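Local coordinates for uncharacterized protein (Enterococcus faecalis, PDB 3D3Y) that is of unknown function but is related to the M16 metallopeptidases and probably includes an inactive domain of that family, at residues K21-N32 and L365-Y376. Residues are numbered along the deposited sequence; the frame is centred on the assembly and turned at random.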
# COMPACT_ATOMS: atom_id res chain seq x y z
N LYS A 21 13.07 7.47 -21.52
CA LYS A 21 13.82 7.65 -20.30
C LYS A 21 14.52 6.36 -19.87
O LYS A 21 15.55 6.41 -19.20
CB LYS A 21 12.89 8.16 -19.19
CG LYS A 21 13.58 8.60 -17.90
CD LYS A 21 12.68 9.53 -17.04
CE LYS A 21 13.27 9.76 -15.63
NZ LYS A 21 12.90 11.11 -15.05
N TYR A 22 13.98 5.21 -20.30
CA TYR A 22 14.45 3.89 -19.84
C TYR A 22 14.88 2.94 -20.96
O TYR A 22 14.41 3.06 -22.08
CB TYR A 22 13.37 3.22 -19.00
CG TYR A 22 12.91 4.12 -17.88
CD1 TYR A 22 13.73 4.37 -16.76
CD2 TYR A 22 11.66 4.75 -17.93
CE1 TYR A 22 13.32 5.22 -15.73
CE2 TYR A 22 11.24 5.61 -16.91
CZ TYR A 22 12.07 5.84 -15.82
OH TYR A 22 11.66 6.68 -14.81
N LYS A 23 15.74 1.98 -20.62
CA LYS A 23 16.21 0.97 -21.57
C LYS A 23 15.39 -0.31 -21.43
O LYS A 23 15.57 -1.26 -22.19
CB LYS A 23 17.70 0.67 -21.32
CG LYS A 23 18.62 1.86 -21.49
CD LYS A 23 20.07 1.44 -21.31
CE LYS A 23 20.96 2.64 -21.21
NZ LYS A 23 21.12 3.31 -22.53
N THR A 24 14.51 -0.33 -20.43
CA THR A 24 13.61 -1.45 -20.24
C THR A 24 12.17 -0.98 -20.34
O THR A 24 11.91 0.23 -20.34
CB THR A 24 13.77 -2.10 -18.86
OG1 THR A 24 13.46 -1.13 -17.85
CG2 THR A 24 15.20 -2.66 -18.67
N VAL A 25 11.27 -1.96 -20.35
CA VAL A 25 9.83 -1.73 -20.47
C VAL A 25 9.18 -2.36 -19.23
O VAL A 25 9.44 -3.53 -18.93
CB VAL A 25 9.27 -2.35 -21.73
CG1 VAL A 25 7.75 -2.17 -21.79
CG2 VAL A 25 9.93 -1.70 -22.97
N ARG A 26 8.42 -1.57 -18.49
CA ARG A 26 7.74 -2.08 -17.32
C ARG A 26 6.32 -2.37 -17.74
O ARG A 26 5.72 -1.59 -18.50
CB ARG A 26 7.70 -1.03 -16.23
CG ARG A 26 9.01 -0.41 -15.94
CD ARG A 26 9.58 -0.99 -14.69
NE ARG A 26 10.94 -0.53 -14.47
CZ ARG A 26 11.79 -1.12 -13.64
NH1 ARG A 26 11.37 -2.19 -12.94
NH2 ARG A 26 13.03 -0.66 -13.50
N LEU A 27 5.79 -3.47 -17.23
CA LEU A 27 4.41 -3.86 -17.42
C LEU A 27 3.77 -4.09 -16.06
O LEU A 27 4.39 -4.66 -15.14
CB LEU A 27 4.30 -5.15 -18.23
CG LEU A 27 4.81 -5.19 -19.67
CD1 LEU A 27 6.29 -5.54 -19.67
CD2 LEU A 27 4.03 -6.24 -20.43
N LEU A 28 2.52 -3.64 -15.94
CA LEU A 28 1.74 -3.82 -14.72
C LEU A 28 0.35 -4.21 -15.12
O LEU A 28 -0.30 -3.50 -15.91
CB LEU A 28 1.73 -2.54 -13.89
CG LEU A 28 0.74 -2.45 -12.71
CD1 LEU A 28 1.11 -3.45 -11.56
CD2 LEU A 28 0.71 -0.99 -12.24
N VAL A 29 -0.11 -5.35 -14.61
CA VAL A 29 -1.51 -5.71 -14.70
C VAL A 29 -2.11 -5.60 -13.30
O VAL A 29 -1.68 -6.33 -12.36
CB VAL A 29 -1.70 -7.12 -15.25
CG1 VAL A 29 -3.20 -7.39 -15.51
CG2 VAL A 29 -0.87 -7.31 -16.54
N ARG A 30 -3.05 -4.67 -13.14
CA ARG A 30 -3.61 -4.42 -11.81
C ARG A 30 -5.10 -4.76 -11.74
O ARG A 30 -5.93 -4.17 -12.47
CB ARG A 30 -3.30 -2.99 -11.32
CG ARG A 30 -3.90 -2.67 -9.93
CD ARG A 30 -3.24 -1.44 -9.25
NE ARG A 30 -1.87 -1.70 -8.83
CZ ARG A 30 -0.94 -0.76 -8.66
NH1 ARG A 30 -1.22 0.54 -8.87
NH2 ARG A 30 0.28 -1.12 -8.25
N PHE A 31 -5.42 -5.78 -10.94
CA PHE A 31 -6.82 -6.16 -10.67
C PHE A 31 -7.32 -5.39 -9.44
O PHE A 31 -6.70 -5.39 -8.39
CB PHE A 31 -6.97 -7.66 -10.42
CG PHE A 31 -6.60 -8.53 -11.59
CD1 PHE A 31 -7.59 -9.22 -12.30
CD2 PHE A 31 -5.27 -8.67 -11.97
CE1 PHE A 31 -7.27 -10.03 -13.38
CE2 PHE A 31 -4.93 -9.50 -13.03
CZ PHE A 31 -5.95 -10.18 -13.74
N ASN A 32 -8.45 -4.72 -9.58
CA ASN A 32 -8.92 -3.79 -8.56
C ASN A 32 -10.27 -4.28 -8.07
O ASN A 32 -11.14 -4.59 -8.89
CB ASN A 32 -9.02 -2.39 -9.19
CG ASN A 32 -9.24 -1.27 -8.16
OD1 ASN A 32 -10.23 -1.26 -7.40
ND2 ASN A 32 -8.32 -0.31 -8.14
N LEU A 365 11.04 11.17 -8.33
CA LEU A 365 10.77 11.67 -9.69
C LEU A 365 11.42 10.81 -10.78
O LEU A 365 10.93 10.76 -11.92
CB LEU A 365 11.22 13.13 -9.87
CG LEU A 365 10.32 14.27 -9.39
CD1 LEU A 365 10.70 15.59 -10.07
CD2 LEU A 365 8.85 13.96 -9.63
N ASP A 366 12.52 10.15 -10.42
CA ASP A 366 13.30 9.39 -11.39
C ASP A 366 12.75 7.98 -11.60
O ASP A 366 12.81 7.42 -12.71
CB ASP A 366 14.76 9.32 -10.96
CG ASP A 366 15.54 10.56 -11.36
OD1 ASP A 366 14.90 11.55 -11.82
OD2 ASP A 366 16.79 10.53 -11.22
N ASN A 367 12.20 7.43 -10.52
CA ASN A 367 11.86 6.03 -10.46
C ASN A 367 10.68 5.58 -11.35
O ASN A 367 9.58 6.13 -11.25
CB ASN A 367 11.62 5.67 -8.99
CG ASN A 367 11.46 4.20 -8.79
OD1 ASN A 367 10.35 3.66 -8.91
ND2 ASN A 367 12.56 3.51 -8.49
N ALA A 368 10.91 4.59 -12.21
CA ALA A 368 9.87 4.04 -13.10
C ALA A 368 8.70 3.42 -12.33
O ALA A 368 7.55 3.59 -12.71
CB ALA A 368 10.45 3.03 -14.09
N GLY A 369 8.99 2.74 -11.22
CA GLY A 369 7.92 2.22 -10.35
C GLY A 369 7.05 3.31 -9.77
O GLY A 369 5.82 3.20 -9.75
N ALA A 370 7.69 4.38 -9.29
CA ALA A 370 6.98 5.53 -8.74
C ALA A 370 6.14 6.20 -9.81
O ALA A 370 5.03 6.66 -9.55
CB ALA A 370 7.98 6.55 -8.15
N TRP A 371 6.68 6.28 -11.01
CA TRP A 371 5.99 6.89 -12.13
C TRP A 371 4.70 6.10 -12.42
O TRP A 371 3.61 6.68 -12.43
CB TRP A 371 6.91 7.00 -13.35
CG TRP A 371 6.36 7.79 -14.50
CD1 TRP A 371 5.08 8.28 -14.63
CD2 TRP A 371 7.04 8.14 -15.72
NE1 TRP A 371 4.94 8.93 -15.83
CE2 TRP A 371 6.12 8.86 -16.52
CE3 TRP A 371 8.34 7.93 -16.21
CZ2 TRP A 371 6.46 9.38 -17.78
CZ3 TRP A 371 8.67 8.43 -17.46
CH2 TRP A 371 7.73 9.14 -18.24
N LEU A 372 4.82 4.78 -12.59
CA LEU A 372 3.61 3.92 -12.74
C LEU A 372 2.53 4.15 -11.68
O LEU A 372 1.37 4.27 -12.03
CB LEU A 372 3.96 2.42 -12.86
CG LEU A 372 4.47 1.86 -14.18
CD1 LEU A 372 4.95 0.41 -13.98
CD2 LEU A 372 3.45 1.92 -15.33
N GLU A 373 2.92 4.24 -10.41
CA GLU A 373 1.99 4.54 -9.31
C GLU A 373 1.32 5.91 -9.42
O GLU A 373 0.13 6.04 -9.15
CB GLU A 373 2.62 4.37 -7.92
CG GLU A 373 3.10 2.96 -7.58
CD GLU A 373 2.00 1.89 -7.71
OE1 GLU A 373 0.80 2.20 -7.52
OE2 GLU A 373 2.33 0.74 -8.03
N LYS A 374 2.08 6.95 -9.80
CA LYS A 374 1.51 8.26 -10.08
C LYS A 374 0.49 8.16 -11.21
O LYS A 374 -0.59 8.73 -11.12
CB LYS A 374 2.59 9.30 -10.45
CG LYS A 374 3.51 9.67 -9.29
CD LYS A 374 4.54 10.78 -9.64
CE LYS A 374 5.38 11.09 -8.39
NZ LYS A 374 6.62 11.89 -8.67
N GLU A 375 0.83 7.43 -12.27
CA GLU A 375 -0.08 7.24 -13.41
C GLU A 375 -1.37 6.54 -12.97
O GLU A 375 -2.46 6.91 -13.40
CB GLU A 375 0.59 6.44 -14.53
CG GLU A 375 1.71 7.18 -15.26
CD GLU A 375 1.21 8.27 -16.21
OE1 GLU A 375 -0.02 8.37 -16.44
OE2 GLU A 375 2.05 9.03 -16.73
N TYR A 376 -1.24 5.53 -12.11
CA TYR A 376 -2.41 4.84 -11.63
C TYR A 376 -3.33 5.76 -10.83
O TYR A 376 -4.53 5.83 -11.10
CB TYR A 376 -2.02 3.58 -10.85
CG TYR A 376 -3.18 2.64 -10.67
CD1 TYR A 376 -3.61 1.83 -11.70
CD2 TYR A 376 -3.86 2.56 -9.45
CE1 TYR A 376 -4.69 0.96 -11.55
CE2 TYR A 376 -4.94 1.70 -9.28
CZ TYR A 376 -5.34 0.89 -10.33
OH TYR A 376 -6.39 0.01 -10.15
O HOH W 1 -7.20 -1.62 -11.94
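R30 leaves its strand with CG anti to the backbone N (chi1 179°) and chi2 also near anti, which carries its CD over one face of the Y376 ring; R30 CD lies 3.3 Å from Y376 CZ. The bend at chi3 (-70°) then swings the guanidinium toward E373. The grip on that carboxylate is end-on: R30 NH2 meets the syn lone pair of E373 OE2 at 2.8 Å in a nearly straight bond (174°), while R30 NH1 reaches E373 OE1 at 2.9 Å, tilted from both planes. The guanidinium stands almost perpendicular to the Y376 ring in a cation-pi contact, and L28 CD2 covers one of its faces. R30 NE is hydrogen-bonded to N89 OD1; together with the two-nitrogen grip on E373 this holds the guanidinium's rotation. At the ring's edge, N32 ND2 donates to Y376 OH (2.8 Å), and a water links that hydroxyl to R30 O. Near the start of the helix, Y22 OH donates to D366 O, only 2.5 Å away; A368 CB sits over the Y22 ring in a CH-pi contact, and Y22 CE2 packs 3.8 Å from W371 CE3. Between the two polar ends, L372 CD1 rests against R26 CB at 3.8 Å. Helix 368-380, N-capped by N367, runs obliquely over strand 24-34 of the six-stranded mixed sheet, with A368 and L372 also touching strand 200-207; helix 105-118 packs against the sheet's opposite face through V25, L27 and V29.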